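Local coordinates for acyltransferase (Actinoplanes teichomyceticus, PDB 4Q38), which transfers long aliphatic acyl chains from acyl-CoA to the amino sugar of teicoplanin-type glycopeptide antibiotics, at residues 48-53 with 126-131; 55-60 with 68-73; 139-144 with 187-192. All blocks are in the same frame, centred on the assembly; numbering follows the deposited sequence.

Contact 1. Residues 48-53 with 126-131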
loop_
_atom_site.group_PDB
_atom_site.type_symbol
_atom_site.label_atom_id
_atom_site.label_comp_id
_atom_site.label_asym_id
_atom_site.label_seq_id
_atom_site.Cartn_x
_atom_site.Cartn_y
_atom_site.Cartn_z
ATOM N N VAL A 48 -10.132 -13.720 16.132
ATOM C CA VAL A 48 -8.833 -13.442 15.520
ATOM C C VAL A 48 -7.827 -14.527 15.891
ATOM O O VAL A 48 -7.636 -14.833 17.068
ATOM C CB VAL A 48 -8.310 -12.051 15.924
ATOM C CG1 VAL A 48 -6.811 -11.934 15.688
ATOM C CG2 VAL A 48 -9.054 -10.978 15.150
ATOM N N ARG A 49 -7.207 -15.117 14.872
ATOM C CA ARG A 49 -6.185 -16.129 15.066
ATOM C C ARG A 49 -4.882 -15.686 14.401
ATOM O O ARG A 49 -4.866 -15.363 13.212
ATOM C CB ARG A 49 -6.653 -17.467 14.485
ATOM C CG ARG A 49 -5.751 -18.646 14.803
ATOM C CD ARG A 49 -6.277 -19.927 14.170
ATOM N NE ARG A 49 -5.256 -20.976 14.105
ATOM C CZ ARG A 49 -4.349 -21.098 13.138
ATOM N NH1 ARG A 49 -4.310 -20.236 12.132
ATOM N NH2 ARG A 49 -3.470 -22.087 13.178
ATOM N N LEU A 50 -3.795 -15.650 15.167
ATOM C CA LEU A 50 -2.482 -15.486 14.561
ATOM C C LEU A 50 -1.829 -16.841 14.352
ATOM O O LEU A 50 -1.801 -17.669 15.270
ATOM C CB LEU A 50 -1.568 -14.581 15.393
ATOM C CG LEU A 50 -1.931 -13.104 15.569
ATOM C CD1 LEU A 50 -0.897 -12.433 16.466
ATOM C CD2 LEU A 50 -2.067 -12.362 14.238
ATOM N N PRO A 51 -1.299 -17.079 13.140
ATOM C CA PRO A 51 -0.442 -18.240 12.947
ATOM C C PRO A 51 0.810 -18.102 13.827
ATOM O O PRO A 51 1.287 -16.985 14.063
ATOM C CB PRO A 51 -0.062 -18.149 11.467
ATOM C CG PRO A 51 -0.143 -16.685 11.160
ATOM C CD PRO A 51 -1.330 -16.209 11.947
ATOM N N ARG A 52 1.324 -19.227 14.313
ATOM C CA ARG A 52 2.514 -19.231 15.162
ATOM C C ARG A 52 3.530 -20.214 14.577
ATOM O O ARG A 52 3.172 -21.083 13.779
ATOM C CB ARG A 52 2.156 -19.625 16.611
ATOM C CG ARG A 52 0.913 -18.962 17.210
ATOM C CD ARG A 52 1.216 -17.654 17.938
ATOM N NE ARG A 52 0.035 -17.069 18.584
ATOM C CZ ARG A 52 0.044 -15.957 19.323
ATOM N NH1 ARG A 52 1.173 -15.292 19.529
ATOM N NH2 ARG A 52 -1.079 -15.500 19.862
ATOM N N GLY A 53 4.796 -20.060 14.957
ATOM C CA GLY A 53 5.844 -21.016 14.583
ATOM C C GLY A 53 6.051 -21.193 13.092
ATOM O O GLY A 53 6.041 -20.220 12.332
ATOM N N HIS A 126 0.620 -3.966 12.459
ATOM C CA HIS A 126 -0.167 -4.084 11.229
ATOM C C HIS A 126 0.223 -5.248 10.373
ATOM O O HIS A 126 -0.531 -5.673 9.494
ATOM C CB HIS A 126 -0.120 -2.761 10.477
ATOM C CG HIS A 126 -0.831 -1.664 11.214
ATOM N ND1 HIS A 126 -2.168 -1.661 11.378
ATOM C CD2 HIS A 126 -0.346 -0.542 11.885
ATOM C CE1 HIS A 126 -2.526 -0.583 12.109
ATOM N NE2 HIS A 126 -1.415 0.103 12.411
ATOM N N VAL A 127 1.404 -5.800 10.622
ATOM C CA VAL A 127 1.733 -7.104 10.047
ATOM C C VAL A 127 0.831 -8.189 10.660
ATOM O O VAL A 127 0.325 -9.075 9.938
ATOM C CB VAL A 127 3.224 -7.450 10.246
ATOM C CG1 VAL A 127 3.536 -8.837 9.694
ATOM C CG2 VAL A 127 4.100 -6.403 9.578
ATOM N N TYR A 128 0.624 -8.125 11.981
ATOM C CA TYR A 128 -0.281 -9.084 12.652
ATOM C C TYR A 128 -1.716 -8.916 12.160
ATOM O O TYR A 128 -2.419 -9.900 11.943
ATOM C CB TYR A 128 -0.214 -8.965 14.187
ATOM C CG TYR A 128 1.178 -9.201 14.717
ATOM C CD1 TYR A 128 1.836 -10.412 14.481
ATOM C CD2 TYR A 128 1.855 -8.205 15.404
ATOM C CE1 TYR A 128 3.128 -10.623 14.930
ATOM C CE2 TYR A 128 3.153 -8.401 15.859
ATOM C CZ TYR A 128 3.777 -9.610 15.616
ATOM O OH TYR A 128 5.056 -9.816 16.052
ATOM N N VAL A 129 -2.139 -7.664 11.988
ATOM C CA VAL A 129 -3.429 -7.383 11.349
ATOM C C VAL A 129 -3.505 -8.080 9.997
ATOM O O VAL A 129 -4.490 -8.770 9.717
ATOM C CB VAL A 129 -3.691 -5.874 11.150
ATOM C CG1 VAL A 129 -4.999 -5.661 10.387
ATOM C CG2 VAL A 129 -3.776 -5.156 12.485
ATOM N N PHE A 130 -2.461 -7.913 9.176
ATOM C CA PHE A 130 -2.444 -8.489 7.834
ATOM C C PHE A 130 -2.535 -10.021 7.918
ATOM O O PHE A 130 -3.377 -10.630 7.257
ATOM C CB PHE A 130 -1.171 -8.057 7.080
ATOM C CG PHE A 130 -1.214 -8.293 5.585
ATOM C CD1 PHE A 130 -1.072 -9.576 5.049
ATOM C CD2 PHE A 130 -1.347 -7.215 4.706
ATOM C CE1 PHE A 130 -1.091 -9.782 3.671
ATOM C CE2 PHE A 130 -1.371 -7.414 3.332
ATOM C CZ PHE A 130 -1.234 -8.695 2.811
ATOM N N LEU A 131 -1.676 -10.628 8.744
ATOM C CA LEU A 131 -1.665 -12.090 8.931
ATOM C C LEU A 131 -3.025 -12.627 9.395
ATOM O O LEU A 131 -3.489 -13.662 8.921
ATOM C CB LEU A 131 -0.580 -12.504 9.942
ATOM C CG LEU A 131 0.877 -12.238 9.550
ATOM C CD1 LEU A 131 1.848 -12.618 10.657
ATOM C CD2 LEU A 131 1.235 -12.946 8.251
#
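The extended linker that leads into helix 53-62 lies against the first turns of helix 125-143 in the all-helical N-terminal half of the acyltransferase, and Leu50 and Pro51 supply its van der Waals contacts with Tyr128 and Leu131. Leu50 does most of the work, with each of its methyls reaching a different part of Tyr128. CD2 of Leu50 packs on the backbone side of the tyrosine, 3.4 Å from Tyr128 O and 3.9 Å from Tyr128 CB. The other methyl, Leu50 CD1, comes obliquely to the ring, 3.9 Å from Tyr128 CD1, and the two side chains cross at about a right angle. The leucine has CG anti to its own carbonyl carbon (chi1 -65°), a rotation that brings the branch end closer to the helix than the first bond alone would. The next linker residue, Pro51, adds a looser contact one helical turn further on, its CD standing 4.3 Å from Leu131 CB. No hydrogen bond joins the two segments, so their fit rests on the packing of buried residues. The polar end of Tyr128 is used by another helix: its OH hydrogen-bonds to the carbonyl oxygen of Ile73, which ties the start of helix 125-143 to helix 67-76. Arg49, on the outer side of the linker, forms a salt bridge with Glu55, at the start of the helix that follows. Around this contact, Leu50 also touches Trp87 of helix 84-98 and Pro78, while Pro51 packs on Ala56, and Leu131 on Leu59 and Leu60, of helix 53-62. The linker thus lies where helices 53-62, 84-98 and 125-143 come together.

Contact 2. Residues 55-60 with 68-73; sequences EARDLL and LDAEEI
Arg57 lays its guanidinium over the backbone of Ala70 and Glu71 where helices 53-62 and 67-76 form an antiparallel helical hairpin, their local axes 9.8 Å apart at an angle of 146°. Bends at chi2 and chi3, both close to -60°, curl the arginine across to the neighbouring helix, with one face of the group against it and Glu71 N 4.0 Å above the plane, over its centre. Glu71 passes beside that face at its NH1 end, Glu71 CG lying 3.1 Å from Arg57 NH1, and its carboxylate plane is only 8° from that of the guanidinium. Even so, the two do not form a salt bridge: Glu71 OE2 is 4.4 Å from Arg57 NH2 and well out of the guanidinium plane, so the attraction is probably one of charge alone. The salt bridge of Arg57 NH2 goes to Glu67, at the start of the second helix. Beside these charged groups the hairpin closes with apolar ones. Leu60 points toward the second helix and meets Ala70, CB to CB, at 3.9 Å, while Ile73 lies slantwise across Leu60. There the two methyls of the leucine divide the isoleucine between them: Leu60 CD1 lies 3.9 Å from Ile73 CG2, and Leu60 CD2 4.1 Å from Ile73 CD1.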
loop_
_atom_site.group_PDB
_atom_site.type_symbol
_atom_site.label_atom_id
_atom_site.label_comp_id
_atom_site.label_asym_id
_atom_site.label_seq_id
_atom_site.Cartn_x
_atom_site.Cartn_y
_atom_site.Cartn_z
ATOM N N GLU A 55 4.124 -22.523 10.860
ATOM C CA GLU A 55 2.962 -22.072 10.106
ATOM C C GLU A 55 3.113 -20.585 9.772
ATOM O O GLU A 55 2.947 -20.187 8.623
ATOM C CB GLU A 55 1.672 -22.299 10.887
ATOM C CG GLU A 55 0.427 -21.954 10.080
ATOM C CD GLU A 55 -0.846 -21.977 10.897
ATOM O OE1 GLU A 55 -0.806 -22.384 12.075
ATOM O OE2 GLU A 55 -1.897 -21.587 10.359
ATOM N N ALA A 56 3.437 -19.782 10.786
ATOM C CA ALA A 56 3.663 -18.350 10.610
ATOM C C ALA A 56 4.837 -18.080 9.674
ATOM O O ALA A 56 4.765 -17.190 8.824
ATOM C CB ALA A 56 3.874 -17.667 11.952
ATOM N N ARG A 57 5.909 -18.858 9.820
ATOM C CA ARG A 57 7.075 -18.712 8.952
ATOM C C ARG A 57 6.773 -19.063 7.498
ATOM O O ARG A 57 7.299 -18.426 6.581
ATOM C CB ARG A 57 8.274 -19.525 9.471
ATOM C CG ARG A 57 8.895 -18.987 10.760
ATOM C CD ARG A 57 9.451 -17.564 10.630
ATOM N NE ARG A 57 10.560 -17.452 9.678
ATOM C CZ ARG A 57 11.851 -17.562 9.993
ATOM N NH1 ARG A 57 12.225 -17.801 11.247
ATOM N NH2 ARG A 57 12.771 -17.438 9.046
ATOM N N ASP A 58 5.927 -20.072 7.291
ATOM C CA ASP A 58 5.521 -20.459 5.943
ATOM C C ASP A 58 4.694 -19.350 5.284
ATOM O O ASP A 58 4.922 -18.996 4.124
ATOM C CB ASP A 58 4.729 -21.771 5.954
ATOM C CG ASP A 58 5.616 -23.011 6.114
ATOM O OD1 ASP A 58 6.857 -22.917 5.992
ATOM O OD2 ASP A 58 5.049 -24.093 6.361
ATOM N N LEU A 59 3.739 -18.804 6.034
ATOM C CA LEU A 59 2.892 -17.733 5.505
ATOM C C LEU A 59 3.709 -16.479 5.189
ATOM O O LEU A 59 3.608 -15.941 4.090
ATOM C CB LEU A 59 1.735 -17.416 6.453
ATOM C CG LEU A 59 0.717 -16.379 5.951
ATOM C CD1 LEU A 59 0.128 -16.768 4.597
ATOM C CD2 LEU A 59 -0.385 -16.194 6.982
ATOM N N LEU A 60 4.537 -16.040 6.137
ATOM C CA LEU A 60 5.413 -14.881 5.912
ATOM C C LEU A 60 6.304 -15.035 4.671
ATOM O O LEU A 60 6.530 -14.065 3.926
ATOM C CB LEU A 60 6.240 -14.562 7.171
ATOM C CG LEU A 60 5.429 -13.959 8.333
ATOM C CD1 LEU A 60 6.107 -14.159 9.685
ATOM C CD2 LEU A 60 5.120 -12.482 8.099
ATOM N N LEU A 68 14.843 -12.047 7.844
ATOM C CA LEU A 68 15.190 -11.324 9.071
ATOM C C LEU A 68 13.949 -10.795 9.801
ATOM O O LEU A 68 13.760 -11.057 11.001
ATOM C CB LEU A 68 16.158 -10.175 8.774
ATOM C CG LEU A 68 16.538 -9.257 9.943
ATOM C CD1 LEU A 68 17.307 -10.024 11.017
ATOM C CD2 LEU A 68 17.340 -8.063 9.447
ATOM N N ASP A 69 13.112 -10.056 9.071
ATOM C CA ASP A 69 11.877 -9.510 9.640
ATOM C C ASP A 69 10.916 -10.603 10.086
ATOM O O ASP A 69 10.329 -10.497 11.155
ATOM C CB ASP A 69 11.171 -8.578 8.645
ATOM C CG ASP A 69 12.091 -7.510 8.107
ATOM O OD1 ASP A 69 12.813 -7.806 7.150
ATOM O OD2 ASP A 69 12.094 -6.382 8.633
ATOM N N ALA A 70 10.754 -11.635 9.257
ATOM C CA ALA A 70 9.833 -12.738 9.547
ATOM C C ALA A 70 10.168 -13.435 10.872
ATOM O O ALA A 70 9.270 -13.705 11.685
ATOM C CB ALA A 70 9.810 -13.736 8.398
ATOM N N GLU A 71 11.459 -13.703 11.087
ATOM C CA GLU A 71 11.943 -14.250 12.365
ATOM C C GLU A 71 11.482 -13.379 13.511
ATOM O O GLU A 71 10.939 -13.873 14.501
ATOM C CB GLU A 71 13.470 -14.288 12.409
ATOM C CG GLU A 71 14.123 -15.424 11.652
ATOM C CD GLU A 71 15.636 -15.285 11.629
ATOM O OE1 GLU A 71 16.257 -15.405 12.707
ATOM O OE2 GLU A 71 16.197 -15.045 10.536
ATOM N N GLU A 72 11.717 -12.077 13.374
ATOM C CA GLU A 72 11.373 -11.112 14.412
ATOM C C GLU A 72 9.866 -11.032 14.633
ATOM O O GLU A 72 9.394 -10.921 15.776
ATOM C CB GLU A 72 11.947 -9.731 14.074
ATOM C CG GLU A 72 13.473 -9.683 14.092
ATOM C CD GLU A 72 14.044 -8.323 13.719
ATOM O OE1 GLU A 72 13.271 -7.383 13.416
ATOM O OE2 GLU A 72 15.285 -8.192 13.738
ATOM N N ILE A 73 9.112 -11.086 13.537
ATOM C CA ILE A 73 7.651 -11.026 13.600
ATOM C C ILE A 73 7.105 -12.214 14.401
ATOM O O ILE A 73 6.263 -12.048 15.288
ATOM C CB ILE A 73 7.025 -10.988 12.181
ATOM C CG1 ILE A 73 7.259 -9.615 11.529
ATOM C CG2 ILE A 73 5.537 -11.314 12.235
ATOM C CD1 ILE A 73 7.283 -9.628 10.007
#

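Contact 3. Residues 139-144 with 187-192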
loop_
_atom_site.group_PDB
_atom_site.type_symbol
_atom_site.label_atom_id
_atom_site.label_comp_id
_atom_site.label_asym_id
_atom_site.label_seq_id
_atom_site.Cartn_x
_atom_site.Cartn_y
_atom_site.Cartn_z
ATOM N N ARG A 139 -10.618 -16.232 1.317
ATOM C CA ARG A 139 -11.983 -16.747 1.118
ATOM C C ARG A 139 -12.730 -15.889 0.102
ATOM O O ARG A 139 -13.443 -16.414 -0.752
ATOM C CB ARG A 139 -12.765 -16.807 2.432
ATOM C CG ARG A 139 -12.308 -17.908 3.380
ATOM C CD ARG A 139 -13.314 -18.163 4.495
ATOM N NE ARG A 139 -13.446 -17.039 5.434
ATOM C CZ ARG A 139 -12.646 -16.820 6.482
ATOM N NH1 ARG A 139 -11.625 -17.631 6.743
ATOM N NH2 ARG A 139 -12.860 -15.776 7.272
ATOM N N PHE A 140 -12.555 -14.572 0.199
ATOM C CA PHE A 140 -13.140 -13.647 -0.770
ATOM C C PHE A 140 -12.601 -13.901 -2.181
ATOM O O PHE A 140 -13.391 -13.970 -3.129
ATOM C CB PHE A 140 -12.946 -12.181 -0.343
ATOM C CG PHE A 140 -13.594 -11.186 -1.271
ATOM C CD1 PHE A 140 -14.986 -11.043 -1.310
ATOM C CD2 PHE A 140 -12.814 -10.382 -2.101
ATOM C CE1 PHE A 140 -15.581 -10.120 -2.168
ATOM C CE2 PHE A 140 -13.403 -9.456 -2.955
ATOM C CZ PHE A 140 -14.789 -9.329 -2.990
ATOM N N HIS A 141 -11.273 -14.048 -2.316
ATOM C CA HIS A 141 -10.653 -14.430 -3.601
ATOM C C HIS A 141 -11.294 -15.665 -4.196
ATOM O O HIS A 141 -11.633 -15.706 -5.395
ATOM C CB HIS A 141 -9.138 -14.673 -3.461
ATOM C CG HIS A 141 -8.326 -13.426 -3.170
ATOM N ND1 HIS A 141 -7.073 -13.481 -2.669
ATOM C CD2 HIS A 141 -8.635 -12.068 -3.306
ATOM C CE1 HIS A 141 -6.592 -12.229 -2.511
ATOM N NE2 HIS A 141 -7.552 -11.362 -2.893
ATOM N N ALA A 142 -11.455 -16.688 -3.363
ATOM C CA ALA A 142 -12.094 -17.943 -3.790
ATOM C C ALA A 142 -13.539 -17.739 -4.258
ATOM O O ALA A 142 -13.945 -18.271 -5.295
ATOM C CB ALA A 142 -12.032 -18.979 -2.672
ATOM N N GLU A 143 -14.312 -16.971 -3.491
ATOM C CA GLU A 143 -15.709 -16.683 -3.836
ATOM C C GLU A 143 -15.823 -15.944 -5.173
ATOM O O GLU A 143 -16.772 -16.156 -5.934
ATOM C CB GLU A 143 -16.384 -15.876 -2.721
ATOM C CG GLU A 143 -16.619 -16.658 -1.434
ATOM C CD GLU A 143 -16.879 -15.765 -0.229
ATOM O OE1 GLU A 143 -17.070 -16.311 0.883
ATOM O OE2 GLU A 143 -16.887 -14.523 -0.381
ATOM N N ARG A 144 -14.840 -15.093 -5.456
ATOM C CA ARG A 144 -14.789 -14.335 -6.704
ATOM C C ARG A 144 -14.145 -15.119 -7.859
ATOM O O ARG A 144 -14.064 -14.632 -8.983
ATOM C CB ARG A 144 -14.063 -12.994 -6.469
ATOM C CG ARG A 144 -14.899 -11.977 -5.678
ATOM C CD ARG A 144 -16.010 -11.448 -6.577
ATOM N NE ARG A 144 -16.984 -10.592 -5.912
ATOM C CZ ARG A 144 -17.772 -9.729 -6.555
ATOM N NH1 ARG A 144 -17.692 -9.598 -7.883
ATOM N NH2 ARG A 144 -18.636 -8.983 -5.873
ATOM N N ILE A 187 -9.913 -5.552 -3.125
ATOM C CA ILE A 187 -10.244 -4.530 -4.121
ATOM C C ILE A 187 -9.046 -4.109 -4.958
ATOM O O ILE A 187 -9.161 -3.222 -5.812
ATOM C CB ILE A 187 -10.915 -3.289 -3.464
ATOM C CG1 ILE A 187 -9.975 -2.615 -2.447
ATOM C CG2 ILE A 187 -12.221 -3.711 -2.807
ATOM C CD1 ILE A 187 -10.371 -1.208 -2.049
ATOM N N LEU A 188 -7.902 -4.759 -4.719
ATOM C CA LEU A 188 -6.666 -4.491 -5.447
ATOM C C LEU A 188 -6.074 -5.832 -5.865
ATOM O O LEU A 188 -6.033 -6.768 -5.050
ATOM C CB LEU A 188 -5.662 -3.753 -4.551
ATOM C CG LEU A 188 -4.277 -3.424 -5.142
ATOM C CD1 LEU A 188 -4.312 -2.133 -5.932
ATOM C CD2 LEU A 188 -3.238 -3.289 -4.035
ATOM N N TYR A 189 -5.614 -5.913 -7.108
ATOM C CA TYR A 189 -4.992 -7.134 -7.657
ATOM C C TYR A 189 -3.732 -6.831 -8.441
ATOM O O TYR A 189 -3.718 -5.940 -9.289
ATOM C CB TYR A 189 -5.998 -7.936 -8.523
ATOM C CG TYR A 189 -7.118 -8.418 -7.659
ATOM C CD1 TYR A 189 -6.985 -9.590 -6.911
ATOM C CD2 TYR A 189 -8.290 -7.658 -7.510
ATOM C CE1 TYR A 189 -7.988 -10.018 -6.065
ATOM C CE2 TYR A 189 -9.297 -8.075 -6.655
ATOM C CZ TYR A 189 -9.136 -9.250 -5.934
ATOM O OH TYR A 189 -10.120 -9.677 -5.070
ATOM N N ARG A 190 -2.670 -7.576 -8.151
ATOM C CA ARG A 190 -1.457 -7.475 -8.952
ATOM C C ARG A 190 -1.591 -8.407 -10.155
ATOM O O ARG A 190 -1.783 -9.623 -10.010
ATOM C CB ARG A 190 -0.197 -7.798 -8.131
ATOM C CG ARG A 190 1.083 -7.620 -8.950
ATOM C CD ARG A 190 2.368 -7.709 -8.143
ATOM N NE ARG A 190 3.492 -7.375 -9.017
ATOM C CZ ARG A 190 4.674 -6.925 -8.609
ATOM N NH1 ARG A 190 4.929 -6.748 -7.312
ATOM N NH2 ARG A 190 5.601 -6.634 -9.513
ATOM N N LEU A 191 -1.494 -7.817 -11.337
ATOM C CA LEU A 191 -1.662 -8.546 -12.579
ATOM C C LEU A 191 -0.382 -8.412 -13.404
ATOM O O LEU A 191 -0.339 -7.730 -14.434
ATOM C CB LEU A 191 -2.893 -8.009 -13.330
ATOM C CG LEU A 191 -4.251 -8.027 -12.601
ATOM C CD1 LEU A 191 -5.336 -7.501 -13.540
ATOM C CD2 LEU A 191 -4.667 -9.402 -12.079
ATOM N N GLY A 192 0.679 -9.058 -12.932
ATOM C CA GLY A 192 1.994 -8.910 -13.570
ATOM C C GLY A 192 2.731 -7.748 -12.941
ATOM O O GLY A 192 2.788 -7.659 -11.711
HETATM O O HOH W 1 -6.778 -8.689 -2.897
#
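Tyr189 and His141 carry this join between the two halves of the acyltransferase: the tyrosine belongs to edge strand 188-191 of the GNAT-like C-terminal sheet, the histidine to the last turns of helix 125-143 in the N-terminal half. The two side chains run antiparallel alongside each other, each reaching toward the other's segment, with ring centroids 5.4 Å apart and planes at 57°. Tyr189 OH comes to the edge of the imidazole, near its plane and 3.3 Å from His141 CD2, while NE2 of His141 lies 3.5 Å from Tyr189 CE1. The phenol oxygen hydrogen-bonds to the carbonyl of Gly186, just before the strand, and His141 ND1 to NH1 of Arg138, one helical turn back; each ring is therefore also held from its own side of the join. CG anti to the backbone N (chi1 -177°) swings the ring of Phe140, the residue before His141, to the phenol oxygen, with Phe140 CE2 3.9 Å from Tyr189 OH. Behind Tyr189 stand Phe234 and Phe235 of helix 221-238. The Tyr189 side chain is about 7 Å from that of Ser197, which binds N-acetyl-D-glucosamine in another structure of this protein, and about 14 Å from the bound decanoyl sugar, near the pocket without lining it. A water bridges the halves in the imidazole plane, 2.8 Å from His141 NE2 and donating to Leu188 O at 3.0 Å.

Contacts 1 and 2 belong to one helical cluster in the N-terminal half, their centres 10 Å apart, and they touch directly: besides polar ties, Val127 CG1 packs on Ile73 CD1 at 3.8 Å. Contact 1 is wholly buried and without a polar bond across its segments, whereas contact 2 grades from a buried aliphatic layer to a charged, exposed edge. The centres of contacts 3 and 1 are about 20 Å apart, yet both use helix 125-143, one near its start and the other at its end. Also largely buried, contact 3 differs in being aromatic and water-bridged, and it alone joins helix to strand and the N-terminal half to the GNAT-like half.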